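Local coordinates for protein short chain dehydrogenase (A0QTM2 homolog) (Mycobacterium thermoresistibile, PDB 3SC4) that probably acts as an NAD(P)(H)-dependent oxidoreductase of the short-chain dehydrogenase/reductase family, at residues K10-S15 / L23-R28; A82-T87 / Q133-H138; P152-E157 / M173-L178. One frame throughout, in Å; residues are numbered along the deposited sequence.

Contact 1 (K10-S15 / L23-R28); sequences KTMFIS and LAIAKR
Strand 11-15 brings Met12 and Ile14 up to the turn of helix 20-30 that carries Ile25 and Ala26, and the helix runs back roughly antiparallel to the strand, with 7.7 Å between Ile14 CA and Ala26 CA. Met12 makes the closest approach. With CG anti to the backbone N (chi1 176°) its chain reaches out from the strand almost extended, and a bend at chi3 then lays the terminal methyl against the helix backbone. CE sits 3.6 Å from Ala26 CA, and Met12 CE is 4.2 Å from Ala26 CB. The same methyl lies 4.2 Å from Ile25 CG2, the branch that faces the strand.

Strand and helix are the first two elements of the Rossmann-type beta-alpha-beta unit completed by strand 35-40. The glycine-rich connection between them is the part of this family that binds the dinucleotide, probably also here.

Ile14 packs more loosely: its side chain comes no nearer than 4.5 Å to the helix segment. Val36 and Val98, on the strands flanking 11-15, border both Met12 and Ile14. Farther round the helix, Lys27 turns away to form a salt bridge with Glu59.

Contact 2 (A82-T87 / Q133-H138); sequences AAVAKT and QSCIPH
Val84 projects from helix 77-91 and packs against Ser134, Cys135 and His138 near the C-terminal end of helix 114-135. The whole fork of its side chain rests on the hydroxyl of Ser134: OG lies 3.4 Å from Val84 CB, and both methyls also touch it. This placement follows from Ser134 chi1 of 174°, which swings OG anti to its own backbone N and out toward the valine.

Beyond the hydroxyl the two methyls diverge. CG2 heads for the sulfur, with 4.0 Å between Val84 CG2 and Cys135 SG. CG1 takes the other direction, lying 3.6 Å from His138 CD2 and equally close to the backbone oxygen of Ser134. The imidazole thus meets the valine through one ring carbon and its neighbour NE2, in van der Waals contact.

One turn on, Thr87 OG1 donates to Ala83 O at 2.9 Å, joining the helical N-H of Thr87 on that acceptor from the opposite face of the carbonyl plane. One residue before Ser134, Gln133 NE2 bonds to Ile109 O of the second subunit.

Ile94, in the loop after helix 77-91, packs on both Val84 and Cys135, while Phe13 of strand 11-15 touches the same two residues and so ties helices 77-91 and 114-135 to the sheet.

Contact 3 (P152-E157 / M173-L178); sequences PPIRLE and MTLCAL
Thr174 of helix 164-183 meets Pro152 and Ile154 of the loop that follows strand 146-149, using a different branch for each. The close part is polar. OG1 donates to Pro152 O at 2.6 Å, with a C=O...OG1 angle of 137° and the donor tilted 25° from the carbonyl plane. The hydroxyl also bonds to Ser151 OG, so Thr174 holds the loop at two successive residues. Beside this bond the proline ring closes in, with Pro152 CD 3.4 Å from Thr174 OG1; the proline nitrogen is near as well but, lacking a proton, cannot donate.

The methyl branch of Thr174, anti to the backbone N (chi1 -68° for OG1), serves the apolar half. Ile154 CD1 reaches it at 3.5 Å from Thr174 CG2, the two side chains passing in opposite directions. Contact thins out along the helix, where Ile154 CD1 is 4.2 Å from Leu175 CG. Beyond, Leu156 and Tyr171 of the second subunit pack on Ile154 and Leu175, respectively.

Past Ile154 the loop leaves residues 173-178, although Arg155 O still bonds to Tyr171 OH of the helix's earlier part. There Glu157 is exposed and makes a long salt bridge, 3.9 Å between its OE1 and Arg155 NH1, while Arg155 NH2 pairs with Asp275.

In short-chain dehydrogenases the loop after this strand borders the active site, and the helix it packs on carries the family's Tyr-x-x-x-Lys sequence, consistent with a place for this contact close to the substrate region.

How the contacts relate
The three contacts follow one another along the chain and belong to one Rossmann-type fold built on a parallel sheet. Contact 1 pairs strand 11-15, an inner strand of the sheet, with a helix on one face; contact 2 joins two helices on the other. Their centres are 15 Å apart, and Phe13 bridges them, its CD2 lying 3.8 Å from Cys135 SG. Contact 3, centred about 23 Å from contact 1 and 24 Å from contact 2, touches neither, but its helix 164-183 packs beside helix 114-135 of contact 2. Contacts 2 and 3 both reach the second subunit, whereas contact 1 lies within one chain.

Contact 1 (K10-S15 / L23-R28)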
# COMPACT_ATOMS: atom_id res chain seq x y z
N LYS B 10 19.74 -12.19 -22.80
CA LYS B 10 18.72 -11.34 -22.24
C LYS B 10 19.33 -10.47 -21.14
O LYS B 10 20.38 -10.80 -20.59
CB LYS B 10 17.55 -12.19 -21.76
CG LYS B 10 16.94 -13.02 -22.90
CD LYS B 10 15.40 -12.90 -23.02
CE LYS B 10 14.85 -13.51 -24.33
NZ LYS B 10 15.36 -12.80 -25.56
N THR B 11 18.68 -9.33 -20.87
CA THR B 11 19.18 -8.37 -19.90
C THR B 11 18.24 -8.23 -18.72
O THR B 11 17.07 -7.96 -18.91
CB THR B 11 19.36 -7.02 -20.56
OG1 THR B 11 20.40 -7.12 -21.54
CG2 THR B 11 19.76 -5.97 -19.54
N MET B 12 18.77 -8.39 -17.51
CA MET B 12 18.03 -8.16 -16.26
C MET B 12 18.46 -6.91 -15.49
O MET B 12 19.65 -6.66 -15.33
CB MET B 12 18.18 -9.35 -15.32
CG MET B 12 17.51 -9.15 -13.96
SD MET B 12 17.17 -10.72 -13.14
CE MET B 12 18.75 -11.13 -12.47
N PHE B 13 17.48 -6.16 -15.01
CA PHE B 13 17.69 -5.09 -14.04
C PHE B 13 17.15 -5.54 -12.68
O PHE B 13 15.96 -5.82 -12.56
CB PHE B 13 16.99 -3.81 -14.47
CG PHE B 13 17.36 -2.61 -13.62
CD1 PHE B 13 18.45 -1.81 -13.96
CD2 PHE B 13 16.63 -2.29 -12.49
CE1 PHE B 13 18.80 -0.72 -13.19
CE2 PHE B 13 16.97 -1.20 -11.71
CZ PHE B 13 18.06 -0.40 -12.07
N ILE B 14 17.99 -5.59 -11.67
CA ILE B 14 17.56 -6.07 -10.37
C ILE B 14 17.94 -5.09 -9.27
O ILE B 14 19.07 -4.61 -9.20
CB ILE B 14 18.09 -7.51 -10.08
CG1 ILE B 14 17.52 -8.04 -8.76
CG2 ILE B 14 19.60 -7.58 -10.09
CD1 ILE B 14 17.87 -9.49 -8.49
N SER B 15 16.94 -4.72 -8.46
CA SER B 15 17.16 -3.93 -7.26
C SER B 15 17.57 -4.91 -6.18
O SER B 15 16.97 -5.99 -6.00
CB SER B 15 15.93 -3.16 -6.83
OG SER B 15 14.92 -4.04 -6.37
N LEU B 23 21.10 -12.11 -5.04
CA LEU B 23 22.26 -12.72 -5.62
C LEU B 23 21.90 -14.07 -6.24
O LEU B 23 22.24 -14.30 -7.38
CB LEU B 23 23.38 -12.84 -4.60
CG LEU B 23 24.72 -13.32 -5.14
CD1 LEU B 23 25.28 -12.39 -6.23
CD2 LEU B 23 25.68 -13.48 -3.91
N ALA B 24 21.17 -14.93 -5.55
CA ALA B 24 20.90 -16.26 -6.14
C ALA B 24 20.10 -16.17 -7.43
O ALA B 24 20.28 -16.97 -8.32
CB ALA B 24 20.21 -17.19 -5.14
N ILE B 25 19.20 -15.19 -7.53
CA ILE B 25 18.40 -15.00 -8.74
C ILE B 25 19.31 -14.49 -9.85
O ILE B 25 19.31 -15.04 -10.95
CB ILE B 25 17.22 -14.03 -8.53
CG1 ILE B 25 16.15 -14.72 -7.68
CG2 ILE B 25 16.58 -13.59 -9.86
CD1 ILE B 25 15.21 -13.79 -6.97
N ALA B 26 20.08 -13.45 -9.55
CA ALA B 26 21.08 -12.93 -10.46
C ALA B 26 21.99 -14.04 -10.98
O ALA B 26 22.18 -14.17 -12.18
CB ALA B 26 21.89 -11.85 -9.76
N LYS B 27 22.52 -14.86 -10.09
CA LYS B 27 23.40 -15.95 -10.51
C LYS B 27 22.71 -16.93 -11.45
O LYS B 27 23.26 -17.31 -12.48
CB LYS B 27 24.02 -16.66 -9.29
CG LYS B 27 25.29 -15.93 -8.75
CD LYS B 27 25.59 -16.20 -7.28
CE LYS B 27 26.44 -17.46 -7.03
NZ LYS B 27 26.57 -17.68 -5.55
N ARG B 28 21.48 -17.31 -11.12
CA ARG B 28 20.77 -18.27 -11.96
C ARG B 28 20.55 -17.75 -13.36
O ARG B 28 20.72 -18.47 -14.33
CB ARG B 28 19.43 -18.63 -11.36
CG ARG B 28 18.68 -19.68 -12.13
CD ARG B 28 19.35 -21.04 -12.00
NE ARG B 28 18.44 -22.09 -12.45
CZ ARG B 28 18.33 -22.51 -13.70
NH1 ARG B 28 19.06 -22.00 -14.70
NH2 ARG B 28 17.47 -23.49 -13.95

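Contact 2 (A82-T87 / Q133-H138)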
# COMPACT_ATOMS: atom_id res chain seq x y z
N ALA B 82 18.98 7.22 -13.61
CA ALA B 82 20.37 7.13 -14.06
C ALA B 82 20.84 5.69 -14.12
O ALA B 82 21.53 5.31 -15.07
CB ALA B 82 21.30 7.98 -13.18
N ALA B 83 20.43 4.85 -13.16
CA ALA B 83 20.83 3.44 -13.22
C ALA B 83 20.19 2.71 -14.41
O ALA B 83 20.83 1.89 -15.07
CB ALA B 83 20.52 2.76 -11.94
N VAL B 84 18.94 3.03 -14.72
CA VAL B 84 18.28 2.38 -15.86
C VAL B 84 18.90 2.82 -17.21
O VAL B 84 19.24 1.97 -18.06
CB VAL B 84 16.76 2.60 -15.82
CG1 VAL B 84 16.12 2.32 -17.17
CG2 VAL B 84 16.17 1.74 -14.71
N ALA B 85 19.07 4.13 -17.38
CA ALA B 85 19.78 4.71 -18.54
C ALA B 85 21.17 4.11 -18.72
O ALA B 85 21.62 3.91 -19.84
CB ALA B 85 19.90 6.23 -18.41
N LYS B 86 21.85 3.83 -17.61
CA LYS B 86 23.19 3.26 -17.69
C LYS B 86 23.09 1.81 -18.15
O LYS B 86 23.93 1.34 -18.92
CB LYS B 86 23.92 3.38 -16.35
CG LYS B 86 25.40 3.34 -16.48
CD LYS B 86 26.10 3.17 -15.14
CE LYS B 86 27.64 2.99 -15.34
NZ LYS B 86 28.35 2.64 -14.06
N THR B 87 22.05 1.12 -17.71
CA THR B 87 21.83 -0.27 -18.11
C THR B 87 21.53 -0.32 -19.62
O THR B 87 22.09 -1.16 -20.35
CB THR B 87 20.66 -0.88 -17.27
OG1 THR B 87 21.02 -0.90 -15.88
CG2 THR B 87 20.30 -2.30 -17.73
N GLN B 133 8.58 1.69 -13.25
CA GLN B 133 8.21 2.74 -14.17
C GLN B 133 9.35 3.07 -15.08
O GLN B 133 9.18 3.30 -16.29
CB GLN B 133 7.83 4.00 -13.40
CG GLN B 133 7.45 5.21 -14.27
CD GLN B 133 7.27 6.45 -13.42
OE1 GLN B 133 8.23 6.96 -12.84
NE2 GLN B 133 6.03 6.94 -13.33
N SER B 134 10.53 3.14 -14.51
CA SER B 134 11.68 3.57 -15.28
C SER B 134 12.10 2.48 -16.27
O SER B 134 12.56 2.80 -17.37
CB SER B 134 12.81 3.99 -14.35
OG SER B 134 13.96 4.29 -15.09
N CYS B 135 11.93 1.22 -15.89
CA CYS B 135 12.25 0.10 -16.78
C CYS B 135 11.26 -0.07 -17.95
O CYS B 135 11.67 -0.43 -19.06
CB CYS B 135 12.31 -1.21 -15.99
SG CYS B 135 13.86 -1.48 -15.03
N ILE B 136 9.98 0.22 -17.71
CA ILE B 136 8.93 -0.15 -18.64
C ILE B 136 9.16 0.26 -20.12
O ILE B 136 9.02 -0.58 -21.00
CB ILE B 136 7.54 0.30 -18.15
CG1 ILE B 136 7.04 -0.70 -17.10
CG2 ILE B 136 6.54 0.42 -19.35
CD1 ILE B 136 5.96 -0.18 -16.18
N PRO B 137 9.56 1.52 -20.38
CA PRO B 137 9.78 1.91 -21.78
C PRO B 137 10.85 1.09 -22.52
O PRO B 137 10.78 0.89 -23.74
CB PRO B 137 10.21 3.40 -21.69
CG PRO B 137 9.95 3.83 -20.26
CD PRO B 137 9.98 2.56 -19.43
N HIS B 138 11.84 0.62 -21.78
CA HIS B 138 12.94 -0.10 -22.38
C HIS B 138 12.64 -1.60 -22.50
O HIS B 138 13.47 -2.35 -23.00
CB HIS B 138 14.21 0.14 -21.58
CG HIS B 138 14.53 1.59 -21.42
ND1 HIS B 138 15.02 2.37 -22.45
CD2 HIS B 138 14.39 2.42 -20.35
CE1 HIS B 138 15.19 3.61 -22.02
NE2 HIS B 138 14.81 3.67 -20.75

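Contact 3 (P152-E157 / M173-L178)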
# COMPACT_ATOMS: atom_id res chain seq x y z
N PRO B 152 4.31 -10.83 -1.31
CA PRO B 152 3.41 -11.93 -1.02
C PRO B 152 2.04 -11.74 -1.62
O PRO B 152 1.69 -10.62 -1.99
CB PRO B 152 3.28 -11.86 0.49
CG PRO B 152 3.29 -10.38 0.78
CD PRO B 152 4.14 -9.75 -0.31
N PRO B 153 1.24 -12.81 -1.68
CA PRO B 153 -0.19 -12.67 -1.99
C PRO B 153 -0.87 -11.83 -0.94
O PRO B 153 -0.43 -11.83 0.22
CB PRO B 153 -0.75 -14.10 -1.87
CG PRO B 153 0.42 -14.98 -1.83
CD PRO B 153 1.58 -14.17 -1.28
N ILE B 154 -1.92 -11.13 -1.38
CA ILE B 154 -2.71 -10.27 -0.55
C ILE B 154 -3.68 -11.17 0.17
O ILE B 154 -4.60 -11.73 -0.44
CB ILE B 154 -3.50 -9.23 -1.33
CG1 ILE B 154 -2.60 -8.44 -2.30
CG2 ILE B 154 -4.26 -8.34 -0.39
CD1 ILE B 154 -1.52 -7.63 -1.69
N ARG B 155 -3.46 -11.31 1.47
CA ARG B 155 -4.31 -12.09 2.37
C ARG B 155 -5.02 -11.10 3.32
O ARG B 155 -4.37 -10.32 4.01
CB ARG B 155 -3.43 -13.02 3.19
CG ARG B 155 -2.66 -14.07 2.35
CD ARG B 155 -3.52 -15.30 2.26
NE ARG B 155 -2.76 -16.45 2.70
CZ ARG B 155 -3.27 -17.54 3.25
NH1 ARG B 155 -4.56 -17.68 3.49
NH2 ARG B 155 -2.43 -18.51 3.56
N LEU B 156 -6.35 -11.16 3.35
CA LEU B 156 -7.17 -10.14 4.00
C LEU B 156 -7.84 -10.59 5.29
O LEU B 156 -8.50 -9.77 5.95
CB LEU B 156 -8.26 -9.68 3.03
CG LEU B 156 -7.78 -8.99 1.75
CD1 LEU B 156 -8.99 -8.69 0.84
CD2 LEU B 156 -6.99 -7.73 2.11
N GLU B 157 -7.67 -11.87 5.62
CA GLU B 157 -8.14 -12.37 6.90
C GLU B 157 -7.34 -11.65 8.01
O GLU B 157 -6.15 -11.35 7.84
CB GLU B 157 -7.97 -13.90 7.01
CG GLU B 157 -8.67 -14.72 5.87
CD GLU B 157 -7.83 -14.89 4.57
OE1 GLU B 157 -6.63 -14.52 4.50
OE2 GLU B 157 -8.39 -15.40 3.58
N MET B 173 3.86 -3.37 -2.47
CA MET B 173 4.69 -3.93 -3.57
C MET B 173 3.86 -4.83 -4.44
O MET B 173 3.89 -4.73 -5.66
CB MET B 173 5.86 -4.77 -3.06
CG MET B 173 7.09 -4.06 -2.75
SD MET B 173 8.39 -5.17 -2.17
CE MET B 173 9.29 -5.66 -3.64
N THR B 174 3.14 -5.76 -3.83
CA THR B 174 2.29 -6.68 -4.59
C THR B 174 1.23 -5.90 -5.37
O THR B 174 1.05 -6.10 -6.57
CB THR B 174 1.69 -7.73 -3.64
OG1 THR B 174 2.76 -8.60 -3.16
CG2 THR B 174 0.57 -8.55 -4.33
N LEU B 175 0.56 -4.96 -4.74
CA LEU B 175 -0.46 -4.17 -5.46
C LEU B 175 0.13 -3.41 -6.66
O LEU B 175 -0.51 -3.30 -7.72
CB LEU B 175 -1.16 -3.21 -4.50
CG LEU B 175 -2.12 -3.87 -3.51
CD1 LEU B 175 -2.62 -2.84 -2.52
CD2 LEU B 175 -3.28 -4.51 -4.28
N CYS B 176 1.34 -2.91 -6.50
CA CYS B 176 2.01 -2.27 -7.61
C CYS B 176 2.15 -3.27 -8.77
O CYS B 176 1.81 -2.97 -9.92
CB CYS B 176 3.35 -1.75 -7.19
SG CYS B 176 4.15 -0.77 -8.44
N ALA B 177 2.61 -4.47 -8.44
CA ALA B 177 2.90 -5.47 -9.43
C ALA B 177 1.63 -5.91 -10.15
O ALA B 177 1.66 -6.14 -11.37
CB ALA B 177 3.56 -6.67 -8.78
N LEU B 178 0.55 -6.07 -9.39
CA LEU B 178 -0.73 -6.48 -9.97
C LEU B 178 -1.37 -5.36 -10.78
O LEU B 178 -2.03 -5.61 -11.78
CB LEU B 178 -1.70 -6.94 -8.88
CG LEU B 178 -1.24 -8.14 -8.06
CD1 LEU B 178 -2.29 -8.53 -7.01
CD2 LEU B 178 -0.95 -9.34 -8.98